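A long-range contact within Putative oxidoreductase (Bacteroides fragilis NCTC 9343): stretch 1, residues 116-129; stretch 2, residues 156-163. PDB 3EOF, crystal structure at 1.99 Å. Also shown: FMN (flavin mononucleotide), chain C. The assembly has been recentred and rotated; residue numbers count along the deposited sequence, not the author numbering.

Stretch 1, residues 116-129: TFCTLAEEAGLGIC
Stretch 2, residues 156-163: TVTVGYPA

Stretch 1 is a helix, a tight turn and a strand. Residues 116-123 are helical, the last turns of a helix that begins earlier in the chain. Ala-124 leaves helical angles (-78/6). Gly-125 follows at 89/6, where a CB would jam against the carbonyl O of Ala-124. Leu-126 (-91/166) leads into strand 127-129, and its N bonds back to Ala-121 O at 3.0 Å.

Stretch 2 supplies a strand that is already under way at Thr-156. It runs antiparallel to strand 127-129, with the axes 4.7 Å apart and 158° between their directions. The helix lies over one face of this pair. Its axis passes 10.0 Å from that of strand 156-160 and runs nearly parallel to it, at 16°.

The register is fixed by three pairs. Gly-127 faces Gly-160 in a hydrogen-bonded pair: Gly-127 N to Gly-160 O is 2.7 Å and almost straight, and Gly-160 N to Gly-127 O is 3.1 Å. Ile-128 faces Val-159 in a non-hydrogen-bonded pair, CA to CA 4.6 Å. Cys-129 faces Thr-158, again bonded: Cys-129 N to Thr-158 O is 3.1 Å, and Thr-158 N to Cys-129 O is 3.0 Å. Between these rungs, CA-H groups meet carbonyls. Ile-128 CA lies 3.2 Å from Thr-158 O.

Ile-128 and Val-159 put their side chains on the face toward the helix. Ile-128 has chi1 p and chi2 p; Val-159 is t. Ile-128 CG2 meets Val-159 CG1 at 3.9 Å. The helix lowers Phe-117 (t, chi2 80°) toward the strand. The edge of its ring meets the valines, with Phe-117 CE2 3.9 Å from Val-159 CG2. Val-157 (t) fills the next hollow: its CG1 is 3.8 Å from Cys-118 SG and 3.8 Å from Ile-128 CB. Ala-121 is a small bump, its CB 4.4 Å from Val-159 CG1. These contacts are apolar and buried.

Leu-126 (m, t) bridges this cluster and the turn. Its CD1 is 4.0 Å from Val-159 CG1. Its CD2 sits squarely over one face of the Tyr-161 ring, 3.5 Å from the ring centroid, as a CH-pi contact. Tyr-161 (m, chi2 88°) points its CB away, but its ring returns to meet the leucine. Pro-162 closes the turn side, with its CD 3.2 Å from Gly-125 O.

Cys-129 (t) and Thr-158 (p) occupy the other face of the sheet. There Cys-129 SG lies 3.6 Å from FMN N1.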

# COMPACT_ATOMS: atom_id res chain seq x y z
N THR A 116 2.05 -6.92 -4.62
CA THR A 116 1.85 -7.76 -5.81
C THR A 116 3.07 -8.66 -5.89
O THR A 116 2.96 -9.87 -6.04
CB THR A 116 1.62 -6.97 -7.12
OG1 THR A 116 0.50 -6.08 -6.94
CG2 THR A 116 1.31 -7.90 -8.26
N PHE A 117 4.25 -8.08 -5.71
CA PHE A 117 5.48 -8.86 -5.69
C PHE A 117 5.45 -9.95 -4.64
O PHE A 117 5.71 -11.10 -4.97
CB PHE A 117 6.71 -7.98 -5.44
CG PHE A 117 7.94 -8.77 -5.18
CD1 PHE A 117 8.65 -9.33 -6.22
CD2 PHE A 117 8.36 -9.01 -3.86
CE1 PHE A 117 9.77 -10.13 -5.96
CE2 PHE A 117 9.45 -9.81 -3.60
CZ PHE A 117 10.17 -10.36 -4.63
N CYS A 118 5.17 -9.59 -3.38
CA CYS A 118 5.12 -10.58 -2.28
C CYS A 118 4.19 -11.76 -2.58
O CYS A 118 4.52 -12.88 -2.30
CB CYS A 118 4.74 -9.93 -0.97
SG CYS A 118 6.08 -8.93 -0.34
N THR A 119 3.03 -11.47 -3.14
CA THR A 119 2.08 -12.49 -3.56
C THR A 119 2.60 -13.40 -4.68
O THR A 119 2.37 -14.63 -4.69
CB THR A 119 0.80 -11.80 -4.03
OG1 THR A 119 0.31 -10.98 -2.96
CG2 THR A 119 -0.24 -12.78 -4.43
N LEU A 120 3.27 -12.80 -5.64
CA LEU A 120 3.86 -13.53 -6.76
C LEU A 120 5.05 -14.35 -6.26
O LEU A 120 5.21 -15.49 -6.65
CB LEU A 120 4.27 -12.58 -7.88
CG LEU A 120 3.11 -11.98 -8.67
CD1 LEU A 120 3.64 -10.87 -9.56
CD2 LEU A 120 2.36 -12.98 -9.52
N ALA A 121 5.85 -13.77 -5.38
CA ALA A 121 6.99 -14.43 -4.79
C ALA A 121 6.54 -15.66 -4.01
O ALA A 121 7.02 -16.76 -4.21
CB ALA A 121 7.76 -13.42 -3.89
N GLU A 122 5.54 -15.50 -3.17
CA GLU A 122 5.00 -16.64 -2.43
C GLU A 122 4.40 -17.70 -3.34
O GLU A 122 4.57 -18.89 -3.09
CB GLU A 122 4.01 -16.17 -1.39
CG GLU A 122 4.70 -15.41 -0.25
CD GLU A 122 3.71 -14.84 0.77
OE1 GLU A 122 2.51 -14.77 0.47
OE2 GLU A 122 4.14 -14.44 1.86
N GLU A 123 3.77 -17.29 -4.42
CA GLU A 123 3.23 -18.22 -5.40
C GLU A 123 4.38 -19.01 -6.05
O GLU A 123 4.20 -20.19 -6.38
CB GLU A 123 2.43 -17.47 -6.47
CG GLU A 123 1.54 -18.37 -7.35
CD GLU A 123 0.44 -19.08 -6.57
OE1 GLU A 123 0.24 -18.75 -5.39
OE2 GLU A 123 -0.25 -19.96 -7.14
N ALA A 124 5.53 -18.35 -6.24
CA ALA A 124 6.75 -18.96 -6.77
C ALA A 124 7.50 -19.80 -5.71
O ALA A 124 8.58 -20.31 -5.97
CB ALA A 124 7.69 -17.90 -7.36
N GLY A 125 6.94 -19.99 -4.53
CA GLY A 125 7.60 -20.85 -3.54
C GLY A 125 8.57 -20.11 -2.64
O GLY A 125 9.27 -20.72 -1.85
N LEU A 126 8.64 -18.80 -2.74
CA LEU A 126 9.54 -18.04 -1.85
C LEU A 126 8.82 -17.60 -0.56
O LEU A 126 7.60 -17.70 -0.43
CB LEU A 126 10.10 -16.84 -2.59
CG LEU A 126 10.93 -17.06 -3.85
CD1 LEU A 126 10.93 -15.81 -4.77
CD2 LEU A 126 12.35 -17.47 -3.53
N GLY A 127 9.59 -17.16 0.42
CA GLY A 127 9.03 -16.65 1.66
C GLY A 127 9.50 -15.21 1.74
O GLY A 127 10.61 -14.87 1.36
N ILE A 128 8.64 -14.36 2.24
CA ILE A 128 8.92 -12.95 2.36
C ILE A 128 8.59 -12.49 3.80
O ILE A 128 7.90 -13.14 4.56
CB ILE A 128 8.08 -12.12 1.33
CG1 ILE A 128 6.58 -12.16 1.66
CG2 ILE A 128 8.30 -12.63 -0.16
CD1 ILE A 128 6.08 -11.17 2.72
N CYS A 129 9.11 -11.32 4.12
CA CYS A 129 8.88 -10.65 5.38
C CYS A 129 9.04 -9.17 5.13
O CYS A 129 10.02 -8.73 4.52
CB CYS A 129 9.88 -11.09 6.44
SG CYS A 129 9.54 -10.36 8.04
N THR A 156 10.44 -2.45 3.05
CA THR A 156 11.52 -3.34 2.68
C THR A 156 11.04 -4.74 2.88
O THR A 156 10.36 -5.01 3.86
CB THR A 156 12.75 -3.11 3.57
OG1 THR A 156 13.08 -1.71 3.48
CG2 THR A 156 13.94 -3.98 3.07
N VAL A 157 11.37 -5.60 1.93
CA VAL A 157 11.00 -6.99 1.97
C VAL A 157 12.22 -7.85 1.80
O VAL A 157 12.97 -7.71 0.83
CB VAL A 157 10.01 -7.29 0.86
CG1 VAL A 157 9.69 -8.78 0.72
CG2 VAL A 157 8.75 -6.48 1.08
N THR A 158 12.42 -8.75 2.76
CA THR A 158 13.46 -9.78 2.72
C THR A 158 12.78 -10.99 2.04
O THR A 158 11.64 -11.33 2.35
CB THR A 158 13.99 -10.05 4.11
OG1 THR A 158 12.93 -10.50 4.96
CG2 THR A 158 14.62 -8.71 4.68
N VAL A 159 13.46 -11.56 1.05
CA VAL A 159 12.94 -12.63 0.21
C VAL A 159 13.97 -13.76 0.12
O VAL A 159 15.19 -13.51 -0.00
CB VAL A 159 12.81 -12.21 -1.32
CG1 VAL A 159 11.73 -13.03 -1.99
CG2 VAL A 159 12.60 -10.76 -1.51
N GLY A 160 13.47 -14.99 0.16
CA GLY A 160 14.32 -16.16 0.05
C GLY A 160 13.49 -17.39 -0.04
O GLY A 160 12.28 -17.33 0.07
N TYR A 161 14.14 -18.52 -0.28
CA TYR A 161 13.44 -19.79 -0.25
C TYR A 161 13.30 -20.11 1.22
O TYR A 161 14.23 -19.90 1.97
CB TYR A 161 14.22 -20.86 -0.97
CG TYR A 161 14.20 -20.64 -2.44
CD1 TYR A 161 15.15 -19.85 -3.06
CD2 TYR A 161 13.21 -21.23 -3.21
CE1 TYR A 161 15.13 -19.67 -4.41
CE2 TYR A 161 13.20 -21.07 -4.55
CZ TYR A 161 14.15 -20.28 -5.15
OH TYR A 161 14.11 -20.13 -6.51
N PRO A 162 12.13 -20.58 1.65
CA PRO A 162 11.86 -20.79 3.07
C PRO A 162 12.71 -21.84 3.75
O PRO A 162 12.90 -22.90 3.20
CB PRO A 162 10.40 -21.24 3.10
CG PRO A 162 9.83 -20.94 1.78
CD PRO A 162 10.96 -20.95 0.81
N ALA A 163 13.21 -21.54 4.95
CA ALA A 163 13.96 -22.51 5.76
C ALA A 163 13.25 -22.68 7.13
O ALA A 163 13.87 -22.98 8.16
CB ALA A 163 15.45 -22.07 5.92
N1 FMN C . 7.83 -8.81 10.74
C2 FMN C . 9.03 -8.72 11.45
O2 FMN C . 9.56 -9.73 11.94
N3 FMN C . 9.66 -7.49 11.66
C4 FMN C . 9.12 -6.28 11.17
O4 FMN C . 9.90 -5.27 11.01
C4A FMN C . 7.89 -6.39 10.46
N5 FMN C . 7.29 -5.24 9.95
C5A FMN C . 6.12 -5.30 9.22
C6 FMN C . 5.60 -4.09 8.73
C7 FMN C . 4.43 -4.06 7.99
C7M FMN C . 3.93 -2.73 7.52
C8 FMN C . 3.75 -5.25 7.75
C8M FMN C . 2.63 -5.24 6.77
C9 FMN C . 4.26 -6.48 8.24
C9A FMN C . 5.46 -6.53 8.99
N10 FMN C . 6.04 -7.71 9.52
C10 FMN C . 7.24 -7.64 10.25
C1' FMN C . 5.36 -9.07 9.41
C2' FMN C . 4.19 -9.13 10.38
O2' FMN C . 4.71 -9.20 11.71
C3' FMN C . 3.22 -10.24 10.04
O3' FMN C . 2.55 -10.02 8.78
C4' FMN C . 2.15 -10.45 11.12
O4' FMN C . 2.73 -10.98 12.30
C5' FMN C . 1.16 -11.48 10.66
O5' FMN C . 1.96 -12.60 10.30
P FMN C . 1.76 -13.37 8.88
O1P FMN C . 2.13 -12.45 7.70
O2P FMN C . 0.31 -13.77 8.76
O3P FMN C . 2.60 -14.65 9.02